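Side-chain contacts in GTPase activator-like protein (Chaetomium thermophilum, PDB 6SSH), which probably stimulates GTP hydrolysis by a small GTPase, this chain being the TSC2-type GAP domain of a longer protein: residues 72-77 with 186-191; 161-166 with 199-204; 18-23 with 117-122. One frame throughout, in Å; residues are numbered along the deposited sequence.

Overall arrangement
All three contacts belong to the Rap/ran-GAP domain and pack against one mixed beta-sheet. Along the sequence the segments run 18-23, 72-77, 117-122, 161-166, 186-191 and 199-204, with the spans of contacts 1 and 3 crossing, as do those of 1 and 2. Contacts 1 and 2 share helix 183-201, their centres about 18 Å apart: one lies in its first half, the other at its C-terminal end. Contact 3 lies about 20 Å from either by centres, across the chain's centre from contact 1, yet it touches contact 2, where Phe117 packs on Met161. Distant parts of the sequence are thus joined into a single compact domain.

Contact 1: 72-77 with 186-191; sequences TEIVFH and FVRLLA
Ile74 reaches across from its strand with its outermost methyl and meets Arg188 on the aliphatic stem of that side chain, CD1 lying 3.8 Å from CG. What carries the meeting is carbon against carbon, although one partner is an arginine. CG of Arg188 stands opposite the backbone N (chi1 -165°), which carries the stem off the flank of the helix, past Ile74. Phe76 joins less closely: the rim of its ring, near the ring plane, faces the same methylene, with CZ 4.4 Å from Arg188 CG. The two strand residues also fit each other, since Ile74 CG2 rests 3.7 Å above one face of the Phe76 ring, off its centre. This is the firm part of the contact, two buried hydrophobic side chains closing on one methylene. Ala191 points its methyl toward the strand, but its CB stays 5.2 Å from Phe76 CE2. On the far side of the helix matters are looser, Leu189 turning away into an exposed position. The charged end of Arg188 bends at chi3 and finds partners beyond the strand segment: NH1 is hydrogen-bonded to the carbonyl oxygens of Gly36 and Leu37 at the end of helix 28-37, and the group makes a cation-pi contact with Trp67. Strand 73-78 runs between 63-68 and 2-10, with Ile74 and Phe76 also packing on Val5 and Val7, while Val187, Leu190 and Ala191 set helix 183-201 against Ile129 of strand 127-134.

Contact 2: 161-166 with 199-204; sequences MSQPGF and LVWANR
The carbonyl O of Trp201, the residue whose indole lies against Phe166, is gripped twice by Arg204. The backbone N of Arg204 reaches Trp201 O at 2.9 Å, closing a type I turn, and NH1 of Arg204 reaches Trp201 O at 3.1 Å from the opposite face of the carbonyl plane. The arginine thereby folds back over the tryptophan, its CD lying 3.7 Å above the middle of the indole. The other indole face receives Phe166. With CG anti to the backbone N (chi1 -166°), the phenylalanine brings a ring edge down on the indole, and its CD2 comes within 3.4 Å of Trp201 CD2. This is an edge-to-face, T-shaped pair, with the Phe166 centroid 4.7 Å from that of the Trp201 five-membered ring and the planes at 66°. The tryptophan is thus sandwiched between an aromatic edge and an arginine stem, in the conformer described; a second was modelled, so the finer details are less certain. Indole NE1 leans toward the backbone of the other segment, but its bond to Gly165 O is weak, 3.4 Å long and bent to 134°. At the six-membered end, Gln163 CB approaches Trp201 CH2 to 3.7 Å, while the amide of Gln163 turns off, NE2 being hydrogen-bonded to Asn125 O. Tyr126 also meets Trp201 edge-to-face, and Phe166 packs further on Phe197 and Val127. Around the indole the chain bends through a type II turn from Gln163 to Phe166, with Pro164 and Gly165 at its central positions and a bond from Phe166 N to Gln163 O of 3.0 Å. Two turns thus meet at the surface, one following strand 155-162 and the other near the C-terminal end of the chain, beside helix 183-201.

Contact 3: 18-23 with 117-122; sequences TEILAN and FDTFPS. With EDO (1,2-ethanediol), chain D.
Ile20 carries the whole of the closest packing from its side: CG2 meets Phe120, while CD1 meets Thr119 and also grazes the Phe120 ring. The CG2 methyl sits in the plane of that ring, at the edge, 3.9 Å from CE1 of the phenylalanine. Ile20 CD1 lies 3.8 Å from CG2 of Thr119, and both neighbours meet the isoleucine at roughly a right angle. The two loop residues are fitted together as well: Thr119 CG2 stands 3.7 Å above the middle of the Phe120 ring, so one ring face is covered by the threonine methyl while the edge takes the isoleucine. Rotation about CA-CB puts this methyl of Thr119 anti to the backbone N (chi1 -59° for OG1), leaving the hydroxyl on another side. There OG1 accepts a hydrogen bond of 2.7 Å from O2 of a 1,2-ethanediol molecule, probably left by the crystallisation liquor, and is itself bonded to Arg116 O. The hydroxyl thus ties Thr119 back to Arg116 within the loop while the methyl faces the hydrophobic side. The diol also bonds to Gln14 O and Arg116 N, linking Gln14, ahead of helix 17-21, to the 117-122 loop. Further out, Leu21 CD2 stays 4.9 Å from Phe120 CE1, buried but short of true contact. Ile20 O accepts from Asn23 N at 3.1 Å, where the chain leaves the helical turn. Helix 93-99 bonds to both segments, Lys95 NZ at Leu21 O and Lys96 NZ at Pro121 O, while beneath them Ile20 and Phe120 both pack on Ile8 of strand 2-10, so that helix 17-21 and the loop between strands 104-109 and 127-134 close together over that strand.

Contact 1: 72-77 with 186-191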
loop_
_atom_site.group_PDB
_atom_site.type_symbol
_atom_site.label_atom_id
_atom_site.label_comp_id
_atom_site.label_asym_id
_atom_site.label_seq_id
_atom_site.Cartn_x
_atom_site.Cartn_y
_atom_site.Cartn_z
ATOM N N THR A 72 7.436 9.793 14.172
ATOM C CA THR A 72 7.491 8.456 13.628
ATOM C C THR A 72 7.951 8.394 12.179
ATOM O O THR A 72 8.143 9.407 11.511
ATOM C CB THR A 72 6.167 7.745 13.811
ATOM O OG1 THR A 72 6.409 6.326 13.752
ATOM C CG2 THR A 72 5.179 8.124 12.755
ATOM N N GLU A 73 8.195 7.171 11.729
ATOM C CA GLU A 73 8.675 6.926 10.383
ATOM C C GLU A 73 7.756 5.853 9.810
ATOM O O GLU A 73 7.272 4.984 10.564
ATOM C CB GLU A 73 10.110 6.366 10.349
ATOM C CG GLU A 73 11.194 7.375 10.679
ATOM C CD GLU A 73 12.571 6.781 10.711
ATOM O OE1 GLU A 73 12.811 5.646 10.196
ATOM O OE2 GLU A 73 13.448 7.449 11.289
ATOM N N ILE A 74 7.514 5.918 8.514
ATOM C CA ILE A 74 6.817 4.826 7.822
ATOM C C ILE A 74 7.682 4.431 6.649
ATOM O O ILE A 74 8.044 5.255 5.832
ATOM C CB ILE A 74 5.426 5.234 7.243
ATOM C CG1 ILE A 74 4.596 5.903 8.294
ATOM C CG2 ILE A 74 4.742 4.036 6.612
ATOM C CD1 ILE A 74 3.301 6.537 7.667
ATOM N N VAL A 75 7.958 3.127 6.514
ATOM C CA VAL A 75 8.549 2.555 5.318
ATOM C C VAL A 75 7.421 1.859 4.584
ATOM O O VAL A 75 6.733 0.987 5.172
ATOM C CB VAL A 75 9.652 1.563 5.641
ATOM C CG1 VAL A 75 10.182 0.912 4.366
ATOM C CG2 VAL A 75 10.783 2.253 6.369
ATOM N N PHE A 76 7.206 2.236 3.327
ATOM C CA PHE A 76 6.195 1.555 2.503
ATOM C C PHE A 76 6.838 0.363 1.799
ATOM O O PHE A 76 8.023 0.397 1.394
ATOM C CB PHE A 76 5.570 2.525 1.502
ATOM C CG PHE A 76 4.759 3.611 2.194
ATOM C CD1 PHE A 76 5.324 4.853 2.408
ATOM C CD2 PHE A 76 3.496 3.327 2.726
ATOM C CE1 PHE A 76 4.599 5.854 3.082
ATOM C CE2 PHE A 76 2.781 4.319 3.377
ATOM C CZ PHE A 76 3.362 5.563 3.559
ATOM N N HIS A 77 6.049 -0.699 1.699
ATOM C CA HIS A 77 6.451 -1.921 0.993
ATOM C C HIS A 77 5.653 -1.956 -0.277
ATOM O O HIS A 77 4.498 -2.393 -0.278
ATOM C CB HIS A 77 6.199 -3.171 1.797
ATOM C CG HIS A 77 6.981 -3.276 3.054
ATOM N ND1 HIS A 77 6.531 -4.015 4.128
ATOM C CD2 HIS A 77 8.246 -2.879 3.359
ATOM C CE1 HIS A 77 7.477 -4.040 5.059
ATOM N NE2 HIS A 77 8.539 -3.358 4.611
ATOM N N PHE A 186 -4.343 11.991 3.186
ATOM C CA PHE A 186 -5.476 11.330 3.772
ATOM C C PHE A 186 -5.182 9.840 4.022
ATOM O O PHE A 186 -5.404 9.319 5.122
ATOM C CB PHE A 186 -6.698 11.493 2.865
ATOM C CG PHE A 186 -7.956 10.913 3.414
ATOM C CD1 PHE A 186 -8.640 11.530 4.428
ATOM C CD2 PHE A 186 -8.515 9.789 2.868
ATOM C CE1 PHE A 186 -9.837 11.012 4.919
ATOM C CE2 PHE A 186 -9.698 9.265 3.367
ATOM C CZ PHE A 186 -10.337 9.882 4.388
ATOM N N VAL A 187 -4.649 9.163 3.012
ATOM C CA VAL A 187 -4.336 7.759 3.140
ATOM C C VAL A 187 -3.192 7.551 4.146
ATOM O O VAL A 187 -3.232 6.578 4.921
ATOM C CB VAL A 187 -4.002 7.171 1.750
ATOM C CG1 VAL A 187 -3.371 5.803 1.900
ATOM C CG2 VAL A 187 -5.259 7.078 0.947
ATOM N N ARG A 188 -2.217 8.433 4.161
ATOM C CA ARG A 188 -1.122 8.235 5.089
ATOM C C ARG A 188 -1.656 8.365 6.508
ATOM O O ARG A 188 -1.282 7.556 7.372
ATOM C CB ARG A 188 0.006 9.249 4.789
ATOM C CG ARG A 188 1.304 8.923 5.433
ATOM C CD ARG A 188 2.374 9.947 5.107
ATOM N NE ARG A 188 1.896 11.307 5.024
ATOM C CZ ARG A 188 1.905 12.075 3.942
ATOM N NH1 ARG A 188 2.397 11.697 2.743
ATOM N NH2 ARG A 188 1.377 13.239 4.085
ATOM N N LEU A 189 -2.540 9.328 6.819
ATOM C CA LEU A 189 -3.123 9.422 8.130
ATOM C C LEU A 189 -3.945 8.174 8.483
ATOM O O LEU A 189 -3.833 7.615 9.601
ATOM C CB LEU A 189 -3.972 10.701 8.237
ATOM C CG LEU A 189 -4.486 10.926 9.639
ATOM C CD1 LEU A 189 -3.334 10.994 10.581
ATOM C CD2 LEU A 189 -5.341 12.224 9.671
ATOM N N LEU A 190 -4.759 7.684 7.548
ATOM C CA LEU A 190 -5.491 6.449 7.821
ATOM C C LEU A 190 -4.521 5.302 8.102
ATOM O O LEU A 190 -4.793 4.499 9.003
ATOM C CB LEU A 190 -6.343 6.027 6.610
ATOM C CG LEU A 190 -7.525 6.890 6.225
ATOM C CD1 LEU A 190 -8.246 6.330 4.993
ATOM C CD2 LEU A 190 -8.492 6.953 7.363
ATOM N N ALA A 191 -3.444 5.210 7.346
ATOM C CA ALA A 191 -2.503 4.096 7.526
ATOM C C ALA A 191 -1.816 4.209 8.867
ATOM O O ALA A 191 -1.617 3.184 9.577
ATOM C CB ALA A 191 -1.502 4.092 6.401
#

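Contact 2: 161-166 with 199-204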
loop_
_atom_site.group_PDB
_atom_site.type_symbol
_atom_site.label_atom_id
_atom_site.label_comp_id
_atom_site.label_asym_id
_atom_site.label_seq_id
_atom_site.Cartn_x
_atom_site.Cartn_y
_atom_site.Cartn_z
ATOM N N MET A 161 -11.312 -1.601 4.920
ATOM C CA MET A 161 -11.861 -2.941 5.110
ATOM C C MET A 161 -11.026 -3.625 6.149
ATOM O O MET A 161 -9.816 -3.667 6.006
ATOM C CB MET A 161 -11.852 -3.758 3.828
ATOM C CG MET A 161 -12.736 -3.198 2.765
ATOM S SD MET A 161 -12.710 -4.170 1.274
ATOM C CE MET A 161 -13.027 -5.827 1.829
ATOM N N SER A 162 -11.604 -4.107 7.227
ATOM C CA SER A 162 -10.799 -4.699 8.298
ATOM C C SER A 162 -11.402 -5.969 8.822
ATOM O O SER A 162 -12.598 -6.275 8.580
ATOM C CB SER A 162 -10.624 -3.716 9.448
ATOM O OG SER A 162 -11.884 -3.372 10.024
ATOM N N GLN A 163 -10.597 -6.732 9.558
ATOM C CA GLN A 163 -11.110 -7.951 10.190
ATOM C C GLN A 163 -12.337 -7.673 11.057
ATOM O O GLN A 163 -12.513 -6.583 11.600
ATOM C CB GLN A 163 -10.043 -8.534 11.101
ATOM C CG GLN A 163 -8.803 -8.952 10.425
ATOM C CD GLN A 163 -8.978 -10.187 9.670
ATOM O OE1 GLN A 163 -10.001 -10.854 9.779
ATOM N NE2 GLN A 163 -7.955 -10.552 8.904
ATOM N N PRO A 164 -13.200 -8.679 11.276
ATOM C CA PRO A 164 -14.318 -8.468 12.196
ATOM C C PRO A 164 -13.842 -8.138 13.612
ATOM O O PRO A 164 -12.887 -8.772 14.061
ATOM C CB PRO A 164 -15.034 -9.820 12.208
ATOM C CG PRO A 164 -14.616 -10.476 10.919
ATOM C CD PRO A 164 -13.241 -9.982 10.602
ATOM N N GLY A 165 -14.428 -7.125 14.214
ATOM C CA GLY A 165 -14.052 -6.701 15.559
ATOM C C GLY A 165 -12.898 -5.692 15.547
ATOM O O GLY A 165 -12.597 -5.127 16.617
ATOM N N PHE A 166 -12.314 -5.386 14.391
ATOM C CA PHE A 166 -11.220 -4.427 14.333
ATOM C C PHE A 166 -11.813 -3.036 14.483
ATOM O O PHE A 166 -12.867 -2.733 13.930
ATOM C CB PHE A 166 -10.426 -4.554 13.024
ATOM C CG PHE A 166 -9.125 -3.825 13.075
ATOM C CD1 PHE A 166 -9.071 -2.510 12.707
ATOM C CD2 PHE A 166 -8.003 -4.436 13.568
ATOM C CE1 PHE A 166 -7.886 -1.780 12.829
ATOM C CE2 PHE A 166 -6.819 -3.733 13.673
ATOM C CZ PHE A 166 -6.735 -2.454 13.296
ATOM N N LEU A 199 -1.149 -2.439 16.365
ATOM C CA LEU A 199 -0.210 -2.858 17.390
ATOM C C LEU A 199 -0.880 -3.270 18.651
ATOM O O LEU A 199 -0.463 -4.191 19.338
ATOM C CB LEU A 199 0.819 -1.763 17.632
ATOM C CG LEU A 199 1.767 -1.546 16.473
ATOM C CD1 LEU A 199 2.535 -0.240 16.674
ATOM C CD2 LEU A 199 2.727 -2.716 16.325
ATOM N N VAL A 200 -1.960 -2.583 19.041
ATOM C CA VAL A 200 -2.738 -2.996 20.193
ATOM C C VAL A 200 -3.508 -4.269 19.909
ATOM O O VAL A 200 -3.538 -5.203 20.731
ATOM C CB VAL A 200 -3.724 -1.877 20.638
ATOM C CG1 VAL A 200 -4.704 -2.374 21.713
ATOM C CG2 VAL A 200 -2.911 -0.683 21.086
ATOM N N TRP A 201 -4.116 -4.318 18.740
ATOM C CA TRP A 201 -4.967 -5.450 18.407
ATOM C C TRP A 201 -4.138 -6.761 18.319
ATOM O O TRP A 201 -4.663 -7.841 18.636
ATOM C CB TRP A 201 -5.735 -5.107 17.113
ATOM C CG TRP A 201 -7.140 -5.668 16.989
ATOM C CD1 TRP A 201 -8.245 -5.281 17.667
ATOM C CD2 TRP A 201 -7.572 -6.691 16.070
ATOM N NE1 TRP A 201 -9.341 -6.022 17.258
ATOM C CE2 TRP A 201 -8.951 -6.882 16.270
ATOM C CE3 TRP A 201 -6.924 -7.460 15.093
ATOM C CZ2 TRP A 201 -9.685 -7.822 15.549
ATOM C CZ3 TRP A 201 -7.651 -8.387 14.387
ATOM C CH2 TRP A 201 -9.024 -8.553 14.607
ATOM N N ALA A 202 -2.881 -6.663 17.980
ATOM C CA ALA A 202 -1.993 -7.847 17.872
ATOM C C ALA A 202 -1.922 -8.576 19.236
ATOM O O ALA A 202 -1.535 -9.756 19.287
ATOM C CB ALA A 202 -0.623 -7.461 17.383
ATOM N N ASN A 203 -2.335 -7.923 20.322
ATOM C CA ASN A 203 -2.338 -8.547 21.667
ATOM C C ASN A 203 -3.628 -9.252 22.065
ATOM O O ASN A 203 -3.719 -9.862 23.158
ATOM C CB ASN A 203 -2.102 -7.475 22.743
ATOM C CG ASN A 203 -0.805 -6.782 22.587
ATOM O OD1 ASN A 203 0.243 -7.420 22.571
ATOM N ND2 ASN A 203 -0.842 -5.461 22.463
ATOM N N ARG A 204 -4.666 -9.150 21.250
ATOM C CA ARG A 204 -5.973 -9.664 21.645
ATOM C C ARG A 204 -5.879 -11.148 22.032
ATOM O O ARG A 204 -5.017 -11.874 21.515
ATOM C CB ARG A 204 -6.977 -9.477 20.505
ATOM C CG ARG A 204 -6.731 -10.453 19.351
ATOM C CD ARG A 204 -7.320 -9.970 18.048
ATOM N NE ARG A 204 -6.982 -10.835 16.892
ATOM C CZ ARG A 204 -5.755 -11.018 16.386
ATOM N NH1 ARG A 204 -4.701 -10.423 16.919
ATOM N NH2 ARG A 204 -5.576 -11.804 15.325
#

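Contact 3: 18-23 with 117-122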
loop_
_atom_site.group_PDB
_atom_site.type_symbol
_atom_site.label_atom_id
_atom_site.label_comp_id
_atom_site.label_asym_id
_atom_site.label_seq_id
_atom_site.Cartn_x
_atom_site.Cartn_y
_atom_site.Cartn_z
ATOM N N THR A 18 -1.254 -13.874 -6.793
ATOM C CA THR A 18 0.012 -14.126 -7.452
ATOM C C THR A 18 0.189 -13.198 -8.647
ATOM O O THR A 18 1.221 -12.561 -8.813
ATOM C CB THR A 18 0.125 -15.626 -7.808
ATOM O OG1 THR A 18 -0.188 -16.385 -6.629
ATOM C CG2 THR A 18 1.512 -15.979 -8.264
ATOM N N GLU A 19 -0.843 -13.079 -9.474
ATOM C CA GLU A 19 -0.730 -12.188 -10.625
ATOM C C GLU A 19 -0.609 -10.706 -10.236
ATOM O O GLU A 19 0.058 -9.873 -10.906
ATOM C CB GLU A 19 -1.889 -12.436 -11.584
ATOM C CG GLU A 19 -3.242 -11.995 -11.007
ATOM C CD GLU A 19 -4.445 -12.361 -11.871
ATOM O OE1 GLU A 19 -4.242 -12.659 -13.083
ATOM O OE2 GLU A 19 -5.569 -12.313 -11.300
ATOM N N ILE A 20 -1.283 -10.330 -9.152
ATOM C CA ILE A 20 -1.189 -8.944 -8.672
ATOM C C ILE A 20 0.233 -8.605 -8.172
ATOM O O ILE A 20 0.807 -7.573 -8.486
ATOM C CB ILE A 20 -2.243 -8.731 -7.529
ATOM C CG1 ILE A 20 -3.687 -8.768 -8.089
ATOM C CG2 ILE A 20 -1.991 -7.424 -6.775
ATOM C CD1 ILE A 20 -4.716 -8.953 -6.996
ATOM N N LEU A 21 0.823 -9.544 -7.432
ATOM C CA LEU A 21 2.156 -9.285 -6.894
ATOM C C LEU A 21 3.150 -9.185 -8.034
ATOM O O LEU A 21 4.154 -8.486 -7.871
ATOM C CB LEU A 21 2.545 -10.400 -5.928
ATOM C CG LEU A 21 1.761 -10.447 -4.596
ATOM C CD1 LEU A 21 2.186 -11.684 -3.790
ATOM C CD2 LEU A 21 1.944 -9.185 -3.775
ATOM N N ALA A 22 2.930 -9.847 -9.128
ATOM C CA ALA A 22 3.864 -9.805 -10.252
ATOM C C ALA A 22 3.969 -8.412 -10.881
ATOM O O ALA A 22 4.918 -8.139 -11.615
ATOM C CB ALA A 22 3.500 -10.832 -11.289
ATOM N N ASN A 23 2.983 -7.538 -10.687
ATOM C CA ASN A 23 3.011 -6.243 -11.331
ATOM C C ASN A 23 4.258 -5.459 -10.954
ATOM O O ASN A 23 4.686 -5.483 -9.808
ATOM C CB ASN A 23 1.782 -5.404 -10.943
ATOM C CG ASN A 23 0.484 -6.032 -11.371
ATOM O OD1 ASN A 23 0.402 -6.747 -12.355
ATOM N ND2 ASN A 23 -0.586 -5.704 -10.671
ATOM N N PHE A 117 -11.836 -9.145 0.317
ATOM C CA PHE A 117 -11.048 -9.055 1.538
ATOM C C PHE A 117 -10.044 -10.195 1.656
ATOM O O PHE A 117 -8.984 -10.016 2.258
ATOM C CB PHE A 117 -12.002 -9.044 2.757
ATOM C CG PHE A 117 -11.300 -8.794 4.047
ATOM C CD1 PHE A 117 -10.821 -7.532 4.362
ATOM C CD2 PHE A 117 -11.151 -9.811 4.968
ATOM C CE1 PHE A 117 -10.160 -7.291 5.556
ATOM C CE2 PHE A 117 -10.497 -9.582 6.180
ATOM C CZ PHE A 117 -9.993 -8.322 6.465
ATOM N N ASP A 118 -10.323 -11.335 1.029
ATOM C CA ASP A 118 -9.482 -12.507 1.121
ATOM C C ASP A 118 -8.471 -12.634 -0.035
ATOM O O ASP A 118 -7.881 -13.686 -0.235
ATOM C CB ASP A 118 -10.336 -13.781 1.241
ATOM C CG ASP A 118 -11.166 -14.047 0.020
ATOM O OD1 ASP A 118 -11.254 -13.187 -0.872
ATOM O OD2 ASP A 118 -11.779 -15.135 -0.051
ATOM N N THR A 119 -8.253 -11.516 -0.751
ATOM C CA THR A 119 -7.323 -11.502 -1.900
ATOM C C THR A 119 -5.907 -11.892 -1.550
ATOM O O THR A 119 -5.254 -12.537 -2.366
ATOM C CB THR A 119 -7.351 -10.161 -2.643
ATOM O OG1 THR A 119 -8.678 -9.913 -3.099
ATOM C CG2 THR A 119 -6.428 -10.175 -3.860
ATOM N N PHE A 120 -5.420 -11.549 -0.345
ATOM C CA PHE A 120 -4.024 -11.718 -0.003
ATOM C C PHE A 120 -3.971 -12.451 1.335
ATOM O O PHE A 120 -3.682 -11.861 2.390
ATOM C CB PHE A 120 -3.325 -10.354 0.158
ATOM C CG PHE A 120 -3.460 -9.452 -1.023
ATOM C CD1 PHE A 120 -2.747 -9.696 -2.213
ATOM C CD2 PHE A 120 -4.223 -8.337 -0.963
ATOM C CE1 PHE A 120 -2.899 -8.805 -3.281
ATOM C CE2 PHE A 120 -4.357 -7.456 -2.013
ATOM C CZ PHE A 120 -3.716 -7.719 -3.175
ATOM N N PRO A 121 -4.280 -13.739 1.333
ATOM C CA PRO A 121 -4.454 -14.444 2.606
ATOM C C PRO A 121 -3.245 -14.355 3.545
ATOM O O PRO A 121 -2.108 -14.606 3.219
ATOM C CB PRO A 121 -4.753 -15.906 2.193
ATOM C CG PRO A 121 -4.488 -15.981 0.731
ATOM C CD PRO A 121 -4.492 -14.596 0.152
ATOM N N SER A 122 -3.538 -13.925 4.763
ATOM C CA SER A 122 -2.548 -13.810 5.788
ATOM C C SER A 122 -3.285 -13.594 7.070
ATOM O O SER A 122 -4.144 -12.688 7.140
ATOM C CB SER A 122 -1.639 -12.604 5.599
ATOM O OG SER A 122 -0.796 -12.540 6.742
HETATM C C1 EDO D . -10.076 -7.596 -7.256
HETATM O O1 EDO D . -10.470 -8.437 -8.332
HETATM C C2 EDO D . -9.306 -8.473 -6.306
HETATM O O2 EDO D . -9.764 -8.265 -4.989
#